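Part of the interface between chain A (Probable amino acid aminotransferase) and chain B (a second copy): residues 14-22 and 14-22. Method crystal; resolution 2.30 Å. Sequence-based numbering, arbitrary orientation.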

# COMPACT_ATOMS: atom_id res chain seq x y z
N PRO A 14 6.44 -8.27 -25.86
CA PRO A 14 6.82 -8.66 -24.50
C PRO A 14 8.33 -8.67 -24.29
O PRO A 14 9.12 -8.91 -25.21
CB PRO A 14 6.22 -10.06 -24.34
CG PRO A 14 5.27 -10.23 -25.48
CD PRO A 14 5.77 -9.36 -26.58
N GLY A 15 8.72 -8.40 -23.05
CA GLY A 15 10.12 -8.25 -22.69
C GLY A 15 10.66 -6.85 -22.85
O GLY A 15 11.87 -6.66 -22.74
N MET A 16 9.79 -5.87 -23.10
CA MET A 16 10.12 -4.46 -23.26
C MET A 16 9.42 -3.65 -22.17
O MET A 16 8.26 -3.92 -21.86
CB MET A 16 9.70 -3.95 -24.64
N PRO A 17 10.10 -2.66 -21.59
CA PRO A 17 9.47 -1.89 -20.51
C PRO A 17 8.32 -1.04 -21.03
O PRO A 17 8.35 -0.52 -22.14
CB PRO A 17 10.61 -1.02 -19.99
CG PRO A 17 11.57 -0.92 -21.13
CD PRO A 17 11.48 -2.24 -21.84
N LEU A 18 7.29 -0.91 -20.19
CA LEU A 18 6.11 -0.11 -20.49
C LEU A 18 6.01 1.16 -19.66
O LEU A 18 5.60 2.20 -20.17
CB LEU A 18 4.84 -0.95 -20.26
CG LEU A 18 3.51 -0.21 -20.41
CD1 LEU A 18 3.34 0.32 -21.82
CD2 LEU A 18 2.35 -1.10 -20.02
N LEU A 19 6.39 1.10 -18.39
CA LEU A 19 6.19 2.19 -17.46
C LEU A 19 7.47 2.98 -17.26
O LEU A 19 8.57 2.42 -17.25
CB LEU A 19 5.69 1.67 -16.11
CG LEU A 19 4.56 0.65 -16.24
CD1 LEU A 19 4.41 -0.16 -14.97
CD2 LEU A 19 3.26 1.35 -16.59
N HIS A 20 7.33 4.30 -17.12
CA HIS A 20 8.46 5.16 -16.80
C HIS A 20 8.80 5.05 -15.32
O HIS A 20 8.02 4.53 -14.51
CB HIS A 20 8.15 6.61 -17.17
CG HIS A 20 7.95 6.84 -18.64
ND1 HIS A 20 6.79 6.48 -19.29
CD2 HIS A 20 8.75 7.41 -19.57
CE1 HIS A 20 6.90 6.80 -20.57
NE2 HIS A 20 8.07 7.37 -20.76
N ALA A 21 9.98 5.55 -14.96
CA ALA A 21 10.45 5.43 -13.59
C ALA A 21 9.64 6.29 -12.62
O ALA A 21 9.71 6.06 -11.41
CB ALA A 21 11.92 5.81 -13.51
N ASP A 22 8.87 7.25 -13.12
CA ASP A 22 8.12 8.16 -12.26
C ASP A 22 6.62 7.88 -12.27
O ASP A 22 5.84 8.72 -11.81
CB ASP A 22 8.38 9.61 -12.69
CG ASP A 22 8.15 9.83 -14.17
OD1 ASP A 22 7.83 8.86 -14.88
OD2 ASP A 22 8.31 10.98 -14.63
N PRO B 14 16.22 10.50 -20.96
CA PRO B 14 14.92 11.01 -20.52
C PRO B 14 13.83 10.71 -21.54
O PRO B 14 14.08 10.69 -22.75
CB PRO B 14 15.15 12.52 -20.39
CG PRO B 14 16.64 12.73 -20.50
CD PRO B 14 17.15 11.58 -21.30
N GLY B 15 12.63 10.47 -21.04
CA GLY B 15 11.52 10.14 -21.92
C GLY B 15 11.41 8.69 -22.31
O GLY B 15 10.61 8.36 -23.20
N MET B 16 12.19 7.80 -21.70
CA MET B 16 12.13 6.39 -22.05
C MET B 16 11.69 5.55 -20.86
O MET B 16 12.14 5.79 -19.73
CB MET B 16 13.49 5.89 -22.56
CG MET B 16 13.92 6.53 -23.87
SD MET B 16 12.65 6.40 -25.14
CE MET B 16 12.46 4.62 -25.26
N PRO B 17 10.82 4.57 -21.07
CA PRO B 17 10.35 3.74 -19.95
C PRO B 17 11.46 2.85 -19.42
O PRO B 17 12.33 2.38 -20.16
CB PRO B 17 9.22 2.91 -20.56
CG PRO B 17 8.88 3.59 -21.86
CD PRO B 17 10.15 4.21 -22.33
N LEU B 18 11.43 2.63 -18.11
CA LEU B 18 12.37 1.74 -17.43
C LEU B 18 11.73 0.46 -16.93
O LEU B 18 12.35 -0.61 -17.01
CB LEU B 18 13.04 2.47 -16.26
CG LEU B 18 13.94 1.60 -15.39
CD1 LEU B 18 15.10 1.03 -16.20
CD2 LEU B 18 14.46 2.39 -14.20
N LEU B 19 10.51 0.53 -16.42
CA LEU B 19 9.88 -0.59 -15.74
C LEU B 19 8.93 -1.33 -16.67
O LEU B 19 8.23 -0.72 -17.48
CB LEU B 19 9.13 -0.11 -14.50
CG LEU B 19 9.93 0.87 -13.64
CD1 LEU B 19 9.01 1.64 -12.71
CD2 LEU B 19 10.99 0.12 -12.86
N HIS B 20 8.90 -2.65 -16.53
CA HIS B 20 7.98 -3.48 -17.29
C HIS B 20 6.59 -3.43 -16.68
O HIS B 20 6.39 -2.98 -15.54
CB HIS B 20 8.50 -4.92 -17.35
CG HIS B 20 9.81 -5.06 -18.06
ND1 HIS B 20 9.91 -5.56 -19.34
CD2 HIS B 20 11.07 -4.76 -17.67
CE1 HIS B 20 11.18 -5.57 -19.71
NE2 HIS B 20 11.90 -5.09 -18.71
N ALA B 21 5.60 -3.89 -17.45
CA ALA B 21 4.22 -3.85 -17.00
C ALA B 21 3.95 -4.82 -15.86
O ALA B 21 2.93 -4.69 -15.17
CB ALA B 21 3.28 -4.14 -18.16
N ASP B 22 4.82 -5.81 -15.66
CA ASP B 22 4.63 -6.82 -14.63
C ASP B 22 5.58 -6.65 -13.45
O ASP B 22 5.73 -7.58 -12.64
CB ASP B 22 4.80 -8.22 -15.23
CG ASP B 22 6.08 -8.38 -16.01
OD1 ASP B 22 6.37 -9.50 -16.46
OD2 ASP B 22 6.83 -7.38 -16.14
O HOH W 1 7.78 -7.34 -20.15

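The two copies of the stretch meet about A:Leu19 and B:Leu19, whose CA atoms lie 4.9 Å apart and which form a single antiparallel bridge. Each leucine donates its amide to the carbonyl of the other: A:Leu19 N to B:Leu19 O at 2.7 Å, and B:Leu19 N to A:Leu19 O at 2.8 Å. Each carbonyl also accepts a weak, bent hydrogen bond from the preceding amide, A:Leu18 N to B:Leu19 O at 2.9 Å and B:Leu18 N to A:Leu19 O at 3.0 Å. The negative phi and psi of Leu18 (-110/-38 in both chains) accompany this convergence of consecutive amides on one acceptor. The pairing does not continue as a ladder; overall, the stretches run 123° apart.

The leucine side chains are nearly identical in the two copies. Leu19 adopts the mt rotamer in each chain, and the CB atoms of A:Leu19 and B:Leu19 approach to 4.2 Å. CD1 of A:Leu19 reaches across to B:His20 O at 3.5 Å, and CD1 of B:Leu19 lies equally far from A:His20 O, so in each chain the CD1 methyl lies against the partner's backbone beyond the bridge. Leu18 is tp in both chains, which brings CD2 to the alanine methyl of the partner. This contact is tighter for A:Leu18 CD2 and B:Ala21 CB (3.7 Å) than for B:Leu18 CD2 and A:Ala21 CB (4.3 Å).

Pro17 packs against both the opposing backbone and His20. The CB atoms of A:Pro17 and B:Pro17 are 4.2 Å apart, but the rings differ in pucker, C-gamma endo in chain A and exo in chain B. CG of B:Pro17 lies 4.2 Å from the centroid of the A:His20 ring, over its face, where a C-H group of the proline ring can meet the pi cloud.

Both histidines have chi1 in the m well, and the ends of their side chains come nearer the partner than the CA-to-CB direction suggests. Their chi2 values, 76° for A:His20 and -104° for B:His20, differ by 180°: the ring planes are oriented alike but modelled flipped. Thus NE2 of A:His20 lies 3.7 Å from B:Gly15 O, whereas CE1 of B:His20 is 3.3 Å from A:Gly15 O. ND1 of B:His20 is linked through a water, 2.9 Å from ND1, to A:Gly15 N, which donates to the water oxygen at 3.2 Å. Gly15 has positive phi in both chains, where a CB would jam against the preceding carbonyl oxygen.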